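Local atomic coordinates of alcohol dehydrogenase IV (Corynebacterium glutamicum, PDB entry 3IV7), a protein that probably reduces maleylacetate with a nicotinamide cofactor, as a member of the iron-containing alcohol dehydrogenase family. Residues A[179-183]-A[267-271]. Numbering follows the deposited sequence.
Sequences IDSLW and VLAFN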
ATOM      1  N   ILE A 179       3.175  10.869  11.383  1.00 26.98           N
ATOM      2  CA  ILE A 179       3.180  12.320  11.291  1.00 28.58           C
ATOM      3  C   ILE A 179       4.413  12.902  10.601  1.00 27.72           C
ATOM      4  O   ILE A 179       4.294  13.702   9.693  1.00 28.13           O
ATOM      5  CB  ILE A 179       2.908  12.981  12.666  1.00 26.89           C
ATOM      6  CG1 ILE A 179       1.459  12.640  13.093  1.00 31.37           C
ATOM      7  CG2 ILE A 179       3.092  14.530  12.544  1.00 23.56           C
ATOM      8  CD1 ILE A 179       1.026  13.109  14.505  1.00 31.20           C
ATOM      9  N   ASP A 180       5.595  12.468  11.002  1.00 28.42           N
ATOM     10  CA  ASP A 180       6.828  12.963  10.364  1.00 27.04           C
ATOM     11  C   ASP A 180       6.822  12.623   8.862  1.00 29.07           C
ATOM     12  O   ASP A 180       7.297  13.417   8.037  1.00 28.80           O
ATOM     13  CB  ASP A 180       8.019  12.347  11.015  1.00 25.67           C
ATOM     14  CG  ASP A 180       9.269  13.196  10.914  1.00 31.15           C
ATOM     15  OD1 ASP A 180       9.191  14.465  10.851  1.00 26.04           O
ATOM     16  OD2 ASP A 180      10.353  12.573  11.025  1.00 25.77           O
ATOM     17  N   SER A 181       6.236  11.467   8.516  1.00 27.98           N
ATOM     18  CA  SER A 181       6.193  11.009   7.135  1.00 27.89           C
ATOM     19  C   SER A 181       5.373  11.951   6.232  1.00 27.86           C
ATOM     20  O   SER A 181       5.604  12.018   5.014  1.00 26.38           O
ATOM     21  CB  SER A 181       5.666   9.580   7.065  1.00 29.75           C
ATOM     22  OG  SER A 181       6.650   8.636   7.531  1.00 32.78           O
ATOM     23  N   LEU A 182       4.442  12.692   6.838  1.00 25.63           N
ATOM     24  CA  LEU A 182       3.628  13.652   6.113  1.00 25.73           C
ATOM     25  C   LEU A 182       4.428  14.781   5.463  1.00 27.15           C
ATOM     26  O   LEU A 182       3.963  15.377   4.497  1.00 23.80           O
ATOM     27  CB  LEU A 182       2.517  14.215   7.010  1.00 23.65           C
ATOM     28  CG  LEU A 182       1.477  13.167   7.460  1.00 25.25           C
ATOM     29  CD1 LEU A 182       0.436  13.770   8.366  1.00 27.86           C
ATOM     30  CD2 LEU A 182       0.834  12.499   6.234  1.00 20.07           C
ATOM     31  N   TRP A 183       5.601  15.101   6.023  1.00 29.08           N
ATOM     32  CA  TRP A 183       6.525  16.073   5.400  1.00 29.71           C
ATOM     33  C   TRP A 183       7.906  15.397   5.231  1.00 28.63           C
ATOM     34  O   TRP A 183       8.940  16.055   5.235  1.00 25.46           O
ATOM     35  CB  TRP A 183       6.627  17.382   6.230  1.00 30.33           C
ATOM     36  CG  TRP A 183       6.840  17.130   7.655  1.00 23.80           C
ATOM     37  CD1 TRP A 183       7.954  16.575   8.231  1.00 23.32           C
ATOM     38  CD2 TRP A 183       5.902  17.331   8.718  1.00 24.39           C
ATOM     39  NE1 TRP A 183       7.750  16.390   9.571  1.00 24.47           N
ATOM     40  CE2 TRP A 183       6.506  16.851   9.903  1.00 22.15           C
ATOM     41  CE3 TRP A 183       4.617  17.852   8.789  1.00 29.23           C
ATOM     42  CZ2 TRP A 183       5.863  16.881  11.128  1.00 20.24           C
ATOM     43  CZ3 TRP A 183       3.995  17.904  10.011  1.00 25.60           C
ATOM     44  CH2 TRP A 183       4.618  17.414  11.166  1.00 28.21           C
ATOM     45  N   VAL A 267       7.798  18.647  17.270  1.00 25.59           N
ATOM     46  CA  VAL A 267       8.074  18.680  15.817  1.00 23.83           C
ATOM     47  C   VAL A 267       6.796  19.009  15.071  1.00 24.53           C
ATOM     48  O   VAL A 267       6.814  19.779  14.117  1.00 25.34           O
ATOM     49  CB  VAL A 267       8.659  17.412  15.314  1.00 23.87           C
ATOM     50  CG1 VAL A 267       8.872  17.507  13.801  1.00 23.19           C
ATOM     51  CG2 VAL A 267       9.995  17.101  16.057  1.00 20.30           C
ATOM     52  N   LEU A 268       5.670  18.491  15.543  1.00 26.25           N
ATOM     53  CA  LEU A 268       4.394  18.837  14.924  1.00 25.79           C
ATOM     54  C   LEU A 268       4.132  20.332  15.055  1.00 28.32           C
ATOM     55  O   LEU A 268       3.842  21.012  14.048  1.00 28.96           O
ATOM     56  CB  LEU A 268       3.255  18.067  15.532  1.00 25.28           C
ATOM     57  CG  LEU A 268       1.886  18.356  14.929  1.00 27.04           C
ATOM     58  CD1 LEU A 268       1.902  18.127  13.389  1.00 21.31           C
ATOM     59  CD2 LEU A 268       0.865  17.484  15.608  1.00 29.07           C
ATOM     60  N   ALA A 269       4.220  20.846  16.281  1.00 27.60           N
ATOM     61  CA  ALA A 269       4.003  22.277  16.541  1.00 26.85           C
ATOM     62  C   ALA A 269       4.902  23.131  15.685  1.00 28.51           C
ATOM     63  O   ALA A 269       4.474  24.142  15.143  1.00 32.03           O
ATOM     64  CB  ALA A 269       4.242  22.590  18.014  1.00 24.54           C
ATOM     65  N   PHE A 270       6.155  22.705  15.563  1.00 29.98           N
ATOM     66  CA  PHE A 270       7.196  23.436  14.829  1.00 29.11           C
ATOM     67  C   PHE A 270       6.920  23.508  13.317  1.00 30.24           C
ATOM     68  O   PHE A 270       7.010  24.576  12.724  1.00 28.26           O
ATOM     69  CB  PHE A 270       8.551  22.739  15.067  1.00 31.42           C
ATOM     70  CG  PHE A 270       9.722  23.377  14.350  1.00 30.25           C
ATOM     71  CD1 PHE A 270      10.403  24.441  14.920  1.00 32.86           C
ATOM     72  CD2 PHE A 270      10.202  22.844  13.166  1.00 30.37           C
ATOM     73  CE1 PHE A 270      11.497  25.018  14.269  1.00 33.06           C
ATOM     74  CE2 PHE A 270      11.314  23.407  12.515  1.00 27.11           C
ATOM     75  CZ  PHE A 270      11.948  24.490  13.062  1.00 35.05           C
ATOM     76  N   ASN A 271       6.601  22.358  12.709  1.00 28.22           N
ATOM     77  CA  ASN A 271       6.405  22.263  11.231  1.00 30.51           C
ATOM     78  C   ASN A 271       5.002  22.550  10.686  1.00 30.99           C
ATOM     79  O   ASN A 271       4.851  22.831   9.488  1.00 30.23           O
ATOM     80  CB  ASN A 271       6.790  20.873  10.746  1.00 28.35           C
ATOM     81  CG  ASN A 271       8.233  20.755  10.435  1.00 30.94           C
ATOM     82  OD1 ASN A 271       8.950  21.759  10.324  1.00 36.14           O
ATOM     83  ND2 ASN A 271       8.685  19.524  10.226  1.00 29.10           N
TER
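Start with the indole of Trp183, the bump of this contact: it projects from segment 179-183, toward the C-terminal end of helix 164-181, into a hollow lined by Val267, Leu268 and Asn271 on the last turn of helix 256-271. Asn271 roofs one face, its CB 3.9 Å from the centroid of the six-membered ring and almost exactly on the ring normal, a CH-pi contact. Leu268 leaves its backbone sideways but brings its end in to meet the ring edge, CD1 lying 3.6 Å from Trp183 CH2 near the ring plane, and Val267 CG1 comes in obliquely, 4.1 Å from Trp183 CZ2. The same Leu268 methyl also meets Ile179 CG2 at 3.9 Å, so it rests in the notch where isoleucine and indole meet. The ring is held from its own side: Trp183 NE1 donates to Asp180 OD1 at 2.7 Å. Although Trp183 NE1 is 3.3 Å from Asn271 ND2, both are donors and do not bond; that amide nitrogen is hydrogen-bonded to Asn333, while Asp180 OD2 is hydrogen-bonded to His242. Between the two segments, then, the fit is one of shape, the joining of two helix ends in the all-helical C-terminal domain of this family. Around them, Pro334 packs on Trp183 and Asn271, helix 240-250 on Val267, helix 276-286 on Ile179 and Leu182, and helix 216-236 on Ser181.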